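Long-range contacts in 3-polyprenyl-4-hydroxybenzoate decarboxylase and related decarboxylases (Pelotomaculum thermopropionicum, PDB 6H6X), which binds prenylated FMN and, as a UbiD-family enzyme, probably catalyses the reversible decarboxylation of aromatic acids such as 2,5-furandicarboxylic acid: residues Ala83-Asn88 / Leu211-Ala216; Pro91-Ser96 / Pro221-Lys226; Leu136-Pro141 / Trp171-Lys176; Glu185-Ile190 / Val232-Gly237; Lys245-Val250 / Arg270-Val275. The protein carries 8 engineered substitutions. All blocks are in the same frame, centred on the assembly; numbering follows the deposited sequence.

Interaction 1 of 5, residues Ala83-Asn88 / Leu211-Ala216; sequences AAAVEN and LEIASA
Ala85 and Ala216 meet methyl to methyl, CB to CB at 3.8 Å, where the end of helix 75-87 passes helix 210-217. The two short axes come within 8.3 Å at an angle of 130°, and the small alanines permit that approach. Ile213 closes the tight part. Its CG2, anti to the backbone N, lies 4.0 Å from Ala85 CB, while CG1 reaches 3.9 Å from Ala85 O, so this one side chain touches both the methyl and the carbonyl of Ala85. Ile213 is buried and also touches Ala199 and Ala202; its side chain comes within about 7 Å of the bound manganese ion.

Toward solvent the fit slackens. Val86 is only partly buried and offers CG2 to Ile213 CG2 at 4.3 Å. At the helix end Asn88, where the chain leaves helical geometry, brings its backbone O to 3.7 Å from Ala216 CB while its CB points away from the other helix.

Between these two segments no hydrogen bond or salt bridge forms; just beyond, Glu212 bonds through its backbone to Val90. Small apolar residues can thus be expected to hold the helix of the manganese ligand Glu210 against helix 75-87 by fit rather than by directed bonds.

Interaction 2 of 5, residues Pro91-Ser96 / Pro221-Lys226; sequences PCRLVS and PLELVK
Arg93 and Leu224 carry the backbone pairing. Arg93 N gives its hydrogen to Leu222 O at 3.1 Å, and Leu224 N returns one to Arg93 O at 2.9 Å with a nearly straight N-H...O angle of 171°. A third bond, Val95 N to Leu224 O, is weak because it is bent to 127°. This is the register of parallel strands, Arg93 beside Glu223 and Leu94 beside Leu224. Two CA-H...O contacts add to it: Glu223 CA to Arg93 O, and Leu94 CA to Leu224 O. Strand 93-94 is thereby an outer strand of a mixed three-stranded sheet, in which 223-226 is central and pairs antiparallel with 233-235.

Apolar contact is concentrated around Cys92 and Leu224. Leu224 CD1 lies 3.6 Å from Cys92 CB and also meets its sulfur, while Leu222 CB sits 4.1 Å from Cys92 SG. Both Cys92 and Leu224 go on to touch Leu211 of helix 210-217, which backs the pair. Farther along, Leu94 curls over the opposite backbone: its chi2 of 70° swings CD1 to 3.6 Å from Leu224 O.

The charged side chains behave differently. Arg93 and Glu223 stand on the same exposed face, yet NE and OE2 stay 4.9 Å apart, too far for a salt bridge; the Val95 side chain instead crosses that of Glu223 at a slant, its CG2 3.9 Å from OE1. Lys226 turns its ammonium to Asp231 and Glu233.

The pairing therefore depends on main-chain bonds and a greasy side facing the helix, with opposite charges on the outer face contributing at most a long-range attraction.

Interaction 3 of 5, residues Leu136-Pro141 / Trp171-Lys176; sequences LIARDP and WHFFGK
Asp140 and Lys176 form the polar centre, a salt bridge between the end of strand 130-139 and helix 169-179. Lys176 NZ sits 3.0 Å from Asp140 OD2, on that oxygen's syn lone pair, and makes a weak second bond to OD1 at 3.3 Å. A bend in the lysine chain (chi3 106°) turns CE in toward the carboxylate. Asp140 OD1 has further donors in the backbone N of Asp142 and of Ser143, so it closes an Asx turn as well as facing the lysine. His172 ND1 is less well served: it is buried 4.1 Å from Asp140 OD2, which lies near the plane of the imidazole at its edge, and it has no hydrogen-bond partner in the model.

Beside this the Phe173 ring takes the strand end on one face. Asp140 CB makes a CH-pi contact 3.8 Å from the ring centroid, and Asp140 N lies 3.3 Å above the same face near the rim. Ala138 O comes in at the edge, 3.6 Å from CE2. An alanine at Phe173 would probably open a gap beside Leu184 and the manganese ligand Asn147, and leave Asp140 freer to shift.

With one cationic partner and two backbone donors gripping it, the Asp140 carboxylate is likely to stay ionised and fix the turn against the helix.

Interaction 4 of 5, residues Glu185-Ile190 / Val232-Gly237; sequences EIALAI and VEVPAG
The flat group in this contact is a peptide, for no aromatic ring takes part: Val232 sets both methyls over one face of the amide joining Ile186 to Ala187. CG1 is 4.0 Å from Ala187 N, and CG2 is 4.1 Å from Ile186 C. Along the edges of this strand the backbone is bonded to Ile137 on one neighbouring strand and Gly244 on another.

Ala187 CB then fits between two valines. Val232 CG1, anti to its backbone N (chi1 -172°), touches it at 3.8 Å; Val234 CG1 presses in to 3.4 Å, closer than carbon atoms usually pack. Farther along, the ring of Pro235 offers CD to Ala189 CB at 4.0 Å.

Here the short three-stranded sheet holding strand 233-235 lies on the large antiparallel sheet of the FMN-binding, split-barrel-like domain. The two stretches run nearly in the same direction, 7° apart, with no hydrogen bond between them; Ala187 and Val232 have their CA atoms 6.5 Å apart, a spacing that small residues on strand 184-190 permit.

An alanine in place of Val232 would probably leave the Ile186-Ala187 peptide uncovered on that face and open a gap toward Ile137. Glu233 has its CB directed away from strand 184-190, and its carboxylate makes salt bridges with Arg139 and Arg146, while Glu185 OE1 accepts a hydrogen bond from the backbone N of Asp231.

Interaction 5 of 5, residues Lys245-Val250 / Arg270-Val275; sequences KILPGV and RPVVEV
Lys245 and Glu274 are joined by two main-chain hydrogen bonds, Lys245 N to Glu274 O at 3.0 Å and Glu274 N to Lys245 O at 2.9 Å. A third, Leu247 N to Val272 O, is fairly straight with an N-H...O angle of 162° and carries the antiparallel pairing one step past the non-hydrogen-bonded pair Ile246 and Val273. At that pair CA-H groups face carbonyls: Val273 CA lies 3.2 Å from Lys245 O, and Ile246 CA is set likewise against Val272 O.

Apolar contacts fall on both faces. Ile246 lies alongside Pro271, its CG2, anti to the backbone N, 3.7 Å from Pro271 CB, and its CG1 meets Val273 CG2 at 4.0 Å; Phe174 of helix 169-179 and Ile186 pack onto this side. On the other, Leu247 CD2 rests on Glu274 CB, and Val250 CG1 reaches Val272 CG2 at 3.9 Å.

Charge plays a looser part. Lys245 and Glu274 run side by side in the same direction, but NZ and OE1 remain 4.0 Å apart, an attraction beyond salt-bridge range. Arg270, past the pairing, turns to Glu254.

Antiparallel pairing of this kind, with one face under a helix, belongs to the barrel-like sheet of the flavin-binding domain in UbiD enzymes.

From the N terminus, helix 75-87 and the strand at 93-94 come first, and each finds its partner more than a hundred residues on: interaction 1 closes on helix 210-217 and interaction 2 on strand 223-226, so the two cross. Interaction 3 is nested inside both long loops, joining strand 130-139 to helix 169-179. Interaction 4 crosses interactions 1 and 2, since residues 185-190 lie within their loops and 232-237 beyond them; it ties the small sheet to the large one. Interaction 5 closes last, in series with all the others, and pairs strand 240-246 with strand 264-280 of the large sheet, where strand 184-190 of interaction 4 is the other neighbour of 240-246.

Interaction 1 of 5, residues Ala83-Asn88 / Leu211-Ala216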
# COMPACT_ATOMS: atom_id res chain seq x y z
N ALA B 83 10.70 -16.99 -19.41
CA ALA B 83 10.09 -18.26 -19.90
C ALA B 83 10.78 -18.82 -21.18
O ALA B 83 10.95 -20.05 -21.34
CB ALA B 83 8.60 -18.05 -20.15
N ALA B 84 11.18 -17.91 -22.05
CA ALA B 84 12.01 -18.25 -23.23
C ALA B 84 13.36 -18.89 -22.83
O ALA B 84 13.78 -19.89 -23.45
CB ALA B 84 12.28 -17.00 -24.09
N ALA B 85 14.03 -18.31 -21.81
CA ALA B 85 15.27 -18.94 -21.31
C ALA B 85 15.04 -20.32 -20.72
O ALA B 85 15.87 -21.23 -20.90
CB ALA B 85 15.96 -18.05 -20.30
N VAL B 86 13.91 -20.52 -20.02
CA VAL B 86 13.59 -21.85 -19.48
C VAL B 86 13.29 -22.84 -20.59
O VAL B 86 13.72 -24.00 -20.51
CB VAL B 86 12.42 -21.82 -18.48
CG1 VAL B 86 12.04 -23.24 -18.02
CG2 VAL B 86 12.79 -20.96 -17.26
N GLU B 87 12.58 -22.39 -21.62
CA GLU B 87 12.22 -23.27 -22.75
C GLU B 87 13.46 -23.59 -23.60
O GLU B 87 13.61 -24.73 -24.04
CB GLU B 87 11.06 -22.66 -23.60
CG GLU B 87 10.79 -23.20 -25.02
CD GLU B 87 10.36 -24.67 -25.13
OE1 GLU B 87 10.39 -25.42 -24.12
OE2 GLU B 87 9.99 -25.09 -26.25
N ASN B 88 14.34 -22.60 -23.80
CA ASN B 88 15.52 -22.75 -24.67
C ASN B 88 16.85 -22.52 -23.96
O ASN B 88 17.50 -21.50 -24.17
CB ASN B 88 15.39 -21.81 -25.88
CG ASN B 88 14.19 -22.16 -26.76
OD1 ASN B 88 13.18 -21.47 -26.72
ND2 ASN B 88 14.28 -23.28 -27.50
N LEU B 211 22.10 -23.72 -14.89
CA LEU B 211 23.25 -22.90 -15.41
C LEU B 211 23.09 -22.57 -16.91
O LEU B 211 23.49 -21.51 -17.36
CB LEU B 211 24.59 -23.61 -15.16
CG LEU B 211 24.97 -23.84 -13.71
CD1 LEU B 211 26.36 -24.47 -13.64
CD2 LEU B 211 24.95 -22.56 -12.88
N GLU B 212 22.44 -23.46 -17.64
CA GLU B 212 22.08 -23.25 -19.06
C GLU B 212 20.97 -22.24 -19.23
O GLU B 212 20.97 -21.45 -20.19
CB GLU B 212 21.72 -24.59 -19.72
CG GLU B 212 22.95 -25.48 -19.77
CD GLU B 212 22.77 -26.78 -20.54
OE1 GLU B 212 21.63 -27.24 -20.78
OE2 GLU B 212 23.82 -27.37 -20.89
N ILE B 213 20.06 -22.20 -18.27
CA ILE B 213 19.07 -21.13 -18.24
C ILE B 213 19.76 -19.79 -18.01
O ILE B 213 19.51 -18.80 -18.71
CB ILE B 213 17.98 -21.43 -17.20
CG1 ILE B 213 17.21 -22.70 -17.59
CG2 ILE B 213 16.99 -20.27 -17.14
CD1 ILE B 213 16.41 -23.30 -16.46
N ALA B 214 20.68 -19.75 -17.06
CA ALA B 214 21.44 -18.52 -16.82
C ALA B 214 22.19 -18.07 -18.05
O ALA B 214 22.20 -16.90 -18.37
CB ALA B 214 22.43 -18.74 -15.68
N SER B 215 22.83 -19.01 -18.72
CA SER B 215 23.50 -18.75 -20.01
C SER B 215 22.60 -18.07 -21.03
O SER B 215 22.97 -17.08 -21.59
CB SER B 215 24.00 -20.08 -20.59
OG SER B 215 25.38 -20.13 -20.62
N ALA B 216 21.39 -18.59 -21.23
CA ALA B 216 20.40 -17.92 -22.10
C ALA B 216 19.99 -16.51 -21.70
O ALA B 216 19.57 -15.74 -22.55
CB ALA B 216 19.14 -18.78 -22.24

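Interaction 2 of 5, residues Pro91-Ser96 / Pro221-Lys226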
# COMPACT_ATOMS: atom_id res chain seq x y z
N PRO B 91 24.06 -23.90 -23.94
CA PRO B 91 25.22 -24.46 -23.23
C PRO B 91 26.18 -23.42 -22.61
O PRO B 91 26.34 -22.31 -23.11
CB PRO B 91 25.93 -25.29 -24.30
CG PRO B 91 24.81 -25.75 -25.20
CD PRO B 91 23.83 -24.60 -25.22
N CYS B 92 26.78 -23.83 -21.50
CA CYS B 92 27.84 -23.07 -20.84
C CYS B 92 29.15 -23.47 -21.47
O CYS B 92 29.29 -24.55 -22.05
CB CYS B 92 27.86 -23.41 -19.34
SG CYS B 92 26.36 -22.87 -18.48
N ARG B 93 30.13 -22.57 -21.32
CA ARG B 93 31.46 -22.79 -21.81
C ARG B 93 32.39 -23.14 -20.64
O ARG B 93 32.55 -22.34 -19.71
CB ARG B 93 31.90 -21.49 -22.45
CG ARG B 93 33.22 -21.54 -23.21
CD ARG B 93 33.82 -20.14 -23.45
NE ARG B 93 34.20 -19.91 -24.84
CZ ARG B 93 33.34 -19.69 -25.85
NH1 ARG B 93 32.01 -19.67 -25.65
NH2 ARG B 93 33.80 -19.50 -27.08
N LEU B 94 33.02 -24.32 -20.66
CA LEU B 94 34.16 -24.62 -19.82
C LEU B 94 35.39 -23.82 -20.22
O LEU B 94 35.63 -23.58 -21.36
CB LEU B 94 34.47 -26.10 -19.81
CG LEU B 94 35.41 -26.51 -18.64
CD1 LEU B 94 34.68 -26.40 -17.32
CD2 LEU B 94 36.05 -27.88 -18.80
N VAL B 95 36.14 -23.35 -19.23
CA VAL B 95 37.18 -22.37 -19.40
C VAL B 95 38.35 -22.88 -18.56
O VAL B 95 38.18 -23.74 -17.71
CB VAL B 95 36.59 -21.01 -19.00
CG1 VAL B 95 37.27 -20.32 -17.82
CG2 VAL B 95 36.30 -20.14 -20.19
N SER B 96 39.56 -22.41 -18.86
CA SER B 96 40.74 -22.87 -18.16
C SER B 96 40.73 -22.34 -16.71
O SER B 96 40.31 -21.21 -16.51
CB SER B 96 42.01 -22.38 -18.88
OG SER B 96 43.14 -22.40 -18.02
N PRO B 221 27.42 -16.78 -23.23
CA PRO B 221 27.40 -17.97 -22.39
C PRO B 221 28.19 -17.83 -21.08
O PRO B 221 29.19 -17.16 -21.01
CB PRO B 221 28.00 -19.07 -23.29
CG PRO B 221 27.70 -18.60 -24.67
CD PRO B 221 27.83 -17.11 -24.61
N LEU B 222 27.66 -18.44 -20.04
CA LEU B 222 28.24 -18.41 -18.72
C LEU B 222 29.50 -19.27 -18.75
O LEU B 222 29.49 -20.39 -19.26
CB LEU B 222 27.22 -18.94 -17.73
CG LEU B 222 27.58 -18.97 -16.28
CD1 LEU B 222 27.78 -17.55 -15.74
CD2 LEU B 222 26.45 -19.73 -15.55
N GLU B 223 30.58 -18.72 -18.21
CA GLU B 223 31.88 -19.40 -18.21
C GLU B 223 32.04 -20.16 -16.90
O GLU B 223 31.82 -19.58 -15.84
CB GLU B 223 33.00 -18.39 -18.48
CG GLU B 223 32.87 -17.81 -19.89
CD GLU B 223 33.95 -16.83 -20.33
OE1 GLU B 223 34.91 -16.56 -19.57
OE2 GLU B 223 33.83 -16.31 -21.48
N LEU B 224 32.35 -21.46 -17.00
CA LEU B 224 32.49 -22.35 -15.91
C LEU B 224 33.89 -22.86 -15.84
O LEU B 224 34.63 -22.85 -16.82
CB LEU B 224 31.56 -23.53 -16.04
CG LEU B 224 30.10 -23.21 -16.14
CD1 LEU B 224 29.31 -24.53 -16.20
CD2 LEU B 224 29.63 -22.35 -14.98
N VAL B 225 34.25 -23.32 -14.64
CA VAL B 225 35.53 -23.94 -14.38
C VAL B 225 35.33 -25.16 -13.47
O VAL B 225 34.34 -25.22 -12.72
CB VAL B 225 36.51 -22.89 -13.82
CG1 VAL B 225 35.98 -22.31 -12.50
CG2 VAL B 225 37.87 -23.52 -13.60
N LYS B 226 36.22 -26.13 -13.55
CA LYS B 226 36.14 -27.33 -12.71
C LYS B 226 36.58 -27.00 -11.31
O LYS B 226 37.50 -26.20 -11.13
CB LYS B 226 37.08 -28.45 -13.19
CG LYS B 226 36.79 -29.07 -14.53
CD LYS B 226 35.44 -29.75 -14.64
CE LYS B 226 35.41 -31.05 -13.92
NZ LYS B 226 34.15 -31.77 -14.35

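Interaction 3 of 5, residues Leu136-Pro141 / Trp171-Lys176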
# COMPACT_ATOMS: atom_id res chain seq x y z
N LEU B 136 23.87 -23.69 -5.11
CA LEU B 136 24.35 -25.03 -4.83
C LEU B 136 24.25 -25.83 -6.13
O LEU B 136 23.15 -26.06 -6.61
CB LEU B 136 23.50 -25.69 -3.75
CG LEU B 136 24.06 -26.99 -3.17
CD1 LEU B 136 23.52 -27.19 -1.76
CD2 LEU B 136 23.77 -28.19 -4.04
N ILE B 137 25.39 -26.22 -6.69
CA ILE B 137 25.47 -26.95 -7.93
C ILE B 137 25.77 -28.42 -7.58
O ILE B 137 26.69 -28.71 -6.84
CB ILE B 137 26.57 -26.36 -8.83
CG1 ILE B 137 26.25 -24.92 -9.12
CG2 ILE B 137 26.70 -27.12 -10.14
CD1 ILE B 137 27.48 -24.08 -9.35
N ALA B 138 24.97 -29.33 -8.12
CA ALA B 138 25.19 -30.77 -7.94
C ALA B 138 24.77 -31.58 -9.18
O ALA B 138 24.03 -31.09 -10.07
CB ALA B 138 24.45 -31.24 -6.71
N ARG B 139 25.27 -32.81 -9.26
CA ARG B 139 24.87 -33.74 -10.32
C ARG B 139 24.16 -34.97 -9.79
O ARG B 139 24.47 -35.46 -8.71
CB ARG B 139 26.07 -34.15 -11.17
CG ARG B 139 26.52 -33.06 -12.14
CD ARG B 139 27.62 -33.53 -13.10
NE ARG B 139 28.00 -32.45 -14.03
CZ ARG B 139 27.38 -32.18 -15.20
NH1 ARG B 139 26.38 -32.91 -15.65
NH2 ARG B 139 27.79 -31.16 -15.95
N ASP B 140 23.21 -35.48 -10.58
CA ASP B 140 22.48 -36.71 -10.25
C ASP B 140 23.52 -37.85 -10.31
O ASP B 140 24.20 -38.05 -11.33
CB ASP B 140 21.33 -36.91 -11.25
CG ASP B 140 20.37 -38.04 -10.87
OD1 ASP B 140 20.85 -39.16 -10.67
OD2 ASP B 140 19.13 -37.82 -10.81
N PRO B 141 23.70 -38.56 -9.19
CA PRO B 141 24.73 -39.59 -9.19
C PRO B 141 24.47 -40.80 -10.14
O PRO B 141 25.42 -41.51 -10.45
CB PRO B 141 24.79 -40.01 -7.71
CG PRO B 141 23.42 -39.75 -7.19
CD PRO B 141 22.89 -38.56 -7.96
N TRP B 171 17.12 -32.94 -3.26
CA TRP B 171 16.66 -34.06 -2.42
C TRP B 171 16.63 -35.39 -3.19
O TRP B 171 17.09 -36.42 -2.69
CB TRP B 171 15.28 -33.74 -1.88
CG TRP B 171 14.74 -34.77 -0.96
CD1 TRP B 171 13.72 -35.64 -1.22
CD2 TRP B 171 15.18 -35.05 0.37
NE1 TRP B 171 13.51 -36.45 -0.14
CE2 TRP B 171 14.38 -36.11 0.86
CE3 TRP B 171 16.18 -34.51 1.20
CZ2 TRP B 171 14.53 -36.65 2.17
CZ3 TRP B 171 16.34 -35.05 2.51
CH2 TRP B 171 15.51 -36.11 2.97
N HIS B 172 16.09 -35.35 -4.41
CA HIS B 172 16.09 -36.50 -5.28
C HIS B 172 17.52 -37.00 -5.49
O HIS B 172 17.77 -38.19 -5.32
CB HIS B 172 15.42 -36.18 -6.61
CG HIS B 172 15.06 -37.40 -7.40
ND1 HIS B 172 15.69 -37.73 -8.59
CD2 HIS B 172 14.16 -38.39 -7.16
CE1 HIS B 172 15.18 -38.86 -9.05
NE2 HIS B 172 14.27 -39.29 -8.19
N PHE B 173 18.45 -36.10 -5.81
CA PHE B 173 19.85 -36.49 -6.00
C PHE B 173 20.45 -37.07 -4.74
O PHE B 173 21.19 -38.04 -4.81
CB PHE B 173 20.74 -35.31 -6.36
CG PHE B 173 20.52 -34.72 -7.72
CD1 PHE B 173 19.46 -35.12 -8.54
CD2 PHE B 173 21.36 -33.72 -8.15
CE1 PHE B 173 19.26 -34.52 -9.77
CE2 PHE B 173 21.18 -33.13 -9.39
CZ PHE B 173 20.12 -33.52 -10.20
N PHE B 174 20.20 -36.42 -3.61
CA PHE B 174 20.82 -36.81 -2.35
C PHE B 174 20.26 -38.18 -1.93
O PHE B 174 21.01 -39.03 -1.47
CB PHE B 174 20.52 -35.76 -1.29
CG PHE B 174 21.06 -36.09 0.06
CD1 PHE B 174 22.40 -36.39 0.23
CD2 PHE B 174 20.23 -36.10 1.17
CE1 PHE B 174 22.91 -36.70 1.49
CE2 PHE B 174 20.74 -36.41 2.44
CZ PHE B 174 22.09 -36.69 2.60
N GLY B 175 18.95 -38.38 -2.12
CA GLY B 175 18.28 -39.67 -1.91
C GLY B 175 19.04 -40.80 -2.56
O GLY B 175 19.34 -41.80 -1.91
N LYS B 176 19.39 -40.61 -3.84
CA LYS B 176 20.11 -41.61 -4.62
C LYS B 176 21.52 -41.85 -4.12
O LYS B 176 21.98 -42.99 -4.11
CB LYS B 176 20.12 -41.28 -6.13
CG LYS B 176 18.77 -41.50 -6.80
CD LYS B 176 18.49 -40.57 -7.98
CE LYS B 176 18.60 -41.23 -9.36
NZ LYS B 176 17.84 -40.47 -10.40

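Interaction 4 of 5, residues Glu185-Ile190 / Val232-Gly237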
# COMPACT_ATOMS: atom_id res chain seq x y z
N GLU B 185 28.58 -35.10 -3.90
CA GLU B 185 29.50 -33.98 -4.13
C GLU B 185 28.73 -32.74 -4.59
O GLU B 185 27.83 -32.84 -5.42
CB GLU B 185 30.52 -34.35 -5.22
CG GLU B 185 31.49 -35.45 -4.81
CD GLU B 185 32.63 -35.65 -5.81
OE1 GLU B 185 32.54 -35.22 -7.00
OE2 GLU B 185 33.63 -36.29 -5.41
N ILE B 186 29.07 -31.58 -4.03
CA ILE B 186 28.42 -30.32 -4.37
C ILE B 186 29.41 -29.21 -4.44
O ILE B 186 30.49 -29.29 -3.86
CB ILE B 186 27.33 -29.90 -3.35
CG1 ILE B 186 27.92 -29.51 -1.99
CG2 ILE B 186 26.29 -31.01 -3.18
CD1 ILE B 186 26.89 -29.00 -1.02
N ALA B 187 29.02 -28.15 -5.11
CA ALA B 187 29.70 -26.89 -4.98
C ALA B 187 28.75 -25.72 -4.69
O ALA B 187 27.62 -25.68 -5.17
CB ALA B 187 30.50 -26.63 -6.24
N LEU B 188 29.24 -24.78 -3.90
CA LEU B 188 28.50 -23.62 -3.50
C LEU B 188 29.18 -22.41 -4.07
O LEU B 188 30.36 -22.23 -3.82
CB LEU B 188 28.52 -23.50 -1.99
CG LEU B 188 27.87 -24.68 -1.27
CD1 LEU B 188 28.19 -24.55 0.19
CD2 LEU B 188 26.38 -24.65 -1.47
N ALA B 189 28.48 -21.59 -4.84
CA ALA B 189 29.07 -20.33 -5.34
C ALA B 189 28.35 -19.11 -4.84
O ALA B 189 27.15 -19.06 -4.91
CB ALA B 189 29.06 -20.36 -6.84
N ILE B 190 29.10 -18.12 -4.39
CA ILE B 190 28.61 -16.92 -3.74
C ILE B 190 29.17 -15.73 -4.47
O ILE B 190 30.34 -15.67 -4.76
CB ILE B 190 29.06 -16.88 -2.28
CG1 ILE B 190 28.49 -18.05 -1.49
CG2 ILE B 190 28.60 -15.57 -1.63
CD1 ILE B 190 29.14 -18.22 -0.11
N VAL B 232 32.50 -31.22 -10.14
CA VAL B 232 31.40 -30.28 -10.28
C VAL B 232 32.00 -29.06 -10.98
O VAL B 232 33.19 -28.80 -10.87
CB VAL B 232 30.87 -29.84 -8.88
CG1 VAL B 232 29.61 -29.03 -9.00
CG2 VAL B 232 30.62 -31.03 -7.96
N GLU B 233 31.16 -28.30 -11.66
CA GLU B 233 31.54 -27.08 -12.37
C GLU B 233 30.94 -25.86 -11.64
O GLU B 233 29.83 -25.95 -11.07
CB GLU B 233 31.02 -27.14 -13.82
CG GLU B 233 31.51 -28.35 -14.63
CD GLU B 233 30.81 -29.66 -14.28
OE1 GLU B 233 29.53 -29.71 -14.19
OE2 GLU B 233 31.52 -30.66 -14.03
N VAL B 234 31.68 -24.74 -11.60
CA VAL B 234 31.25 -23.52 -10.90
C VAL B 234 31.52 -22.31 -11.78
O VAL B 234 32.37 -22.40 -12.62
CB VAL B 234 31.93 -23.31 -9.55
CG1 VAL B 234 31.57 -24.43 -8.57
CG2 VAL B 234 33.44 -23.18 -9.68
N PRO B 235 30.76 -21.21 -11.61
CA PRO B 235 31.03 -20.01 -12.44
C PRO B 235 32.43 -19.44 -12.20
O PRO B 235 32.84 -19.26 -11.07
CB PRO B 235 29.96 -19.03 -12.00
CG PRO B 235 28.87 -19.88 -11.48
CD PRO B 235 29.56 -21.03 -10.79
N ALA B 236 33.18 -19.29 -13.28
CA ALA B 236 34.60 -18.85 -13.25
C ALA B 236 34.76 -17.51 -12.57
O ALA B 236 35.75 -17.27 -11.86
CB ALA B 236 35.17 -18.77 -14.68
N GLY B 237 33.80 -16.62 -12.84
CA GLY B 237 33.80 -15.29 -12.28
C GLY B 237 33.20 -15.11 -10.88
O GLY B 237 33.09 -14.01 -10.45

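Interaction 5 of 5, residues Lys245-Val250 / Arg270-Val275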
# COMPACT_ATOMS: atom_id res chain seq x y z
N LYS B 245 30.67 -31.97 0.35
CA LYS B 245 29.78 -33.10 0.12
C LYS B 245 28.75 -33.21 1.21
O LYS B 245 29.01 -32.89 2.37
CB LYS B 245 30.61 -34.37 -0.02
CG LYS B 245 31.50 -34.67 1.17
CD LYS B 245 32.65 -35.62 0.81
CE LYS B 245 33.76 -35.59 1.86
NZ LYS B 245 34.77 -36.68 1.73
N ILE B 246 27.55 -33.64 0.84
CA ILE B 246 26.50 -33.87 1.80
C ILE B 246 26.71 -35.33 2.28
O ILE B 246 26.77 -36.24 1.47
CB ILE B 246 25.10 -33.67 1.22
CG1 ILE B 246 24.96 -32.34 0.45
CG2 ILE B 246 24.06 -33.69 2.34
CD1 ILE B 246 23.66 -32.26 -0.31
N LEU B 247 26.81 -35.52 3.59
CA LEU B 247 27.24 -36.81 4.15
C LEU B 247 26.08 -37.78 4.19
O LEU B 247 24.99 -37.43 4.64
CB LEU B 247 27.80 -36.63 5.56
CG LEU B 247 29.02 -35.70 5.67
CD1 LEU B 247 29.47 -35.55 7.12
CD2 LEU B 247 30.18 -36.19 4.81
N PRO B 248 26.32 -39.03 3.74
CA PRO B 248 25.19 -40.00 3.74
C PRO B 248 24.76 -40.39 5.17
O PRO B 248 25.62 -40.58 6.03
CB PRO B 248 25.77 -41.20 2.98
CG PRO B 248 27.24 -41.14 3.24
CD PRO B 248 27.61 -39.69 3.49
N GLY B 249 23.46 -40.42 5.44
CA GLY B 249 22.95 -40.83 6.75
C GLY B 249 23.02 -39.82 7.88
O GLY B 249 22.12 -39.79 8.73
N VAL B 250 24.04 -38.96 7.91
CA VAL B 250 24.18 -38.04 9.03
C VAL B 250 23.01 -37.05 9.06
O VAL B 250 22.54 -36.54 8.02
CB VAL B 250 25.52 -37.26 8.97
CG1 VAL B 250 25.62 -36.29 10.14
CG2 VAL B 250 26.68 -38.23 8.99
N ARG B 270 18.77 -32.56 10.25
CA ARG B 270 18.87 -32.33 8.80
C ARG B 270 20.25 -32.68 8.26
O ARG B 270 21.19 -32.88 9.03
CB ARG B 270 18.55 -30.85 8.50
CG ARG B 270 17.05 -30.59 8.54
CD ARG B 270 16.64 -29.16 8.31
NE ARG B 270 15.21 -29.04 8.56
CZ ARG B 270 14.64 -28.20 9.44
NH1 ARG B 270 15.35 -27.35 10.19
NH2 ARG B 270 13.32 -28.21 9.55
N PRO B 271 20.39 -32.74 6.92
CA PRO B 271 21.69 -33.15 6.40
C PRO B 271 22.80 -32.19 6.72
O PRO B 271 22.56 -31.07 7.18
CB PRO B 271 21.47 -33.24 4.90
CG PRO B 271 20.05 -33.68 4.82
CD PRO B 271 19.34 -32.90 5.90
N VAL B 272 24.01 -32.65 6.47
CA VAL B 272 25.22 -31.94 6.83
C VAL B 272 26.18 -31.95 5.62
O VAL B 272 26.31 -32.94 4.96
CB VAL B 272 25.90 -32.62 8.04
CG1 VAL B 272 27.22 -31.95 8.38
CG2 VAL B 272 24.97 -32.55 9.25
N VAL B 273 26.83 -30.84 5.37
CA VAL B 273 27.82 -30.70 4.35
C VAL B 273 29.15 -30.60 5.06
O VAL B 273 29.30 -29.75 5.94
CB VAL B 273 27.63 -29.37 3.54
CG1 VAL B 273 28.80 -29.14 2.58
CG2 VAL B 273 26.32 -29.39 2.78
N GLU B 274 30.10 -31.45 4.68
CA GLU B 274 31.51 -31.31 5.04
C GLU B 274 32.20 -30.57 3.91
O GLU B 274 32.10 -30.97 2.75
CB GLU B 274 32.17 -32.69 5.24
CG GLU B 274 33.69 -32.68 5.41
CD GLU B 274 34.27 -34.05 5.83
OE1 GLU B 274 35.18 -34.57 5.13
OE2 GLU B 274 33.83 -34.63 6.85
N VAL B 275 32.94 -29.52 4.24
CA VAL B 275 33.61 -28.72 3.21
C VAL B 275 35.06 -29.20 3.05
O VAL B 275 35.79 -29.36 4.04
CB VAL B 275 33.41 -27.18 3.37
CG1 VAL B 275 32.54 -26.82 4.55
CG2 VAL B 275 34.69 -26.36 3.33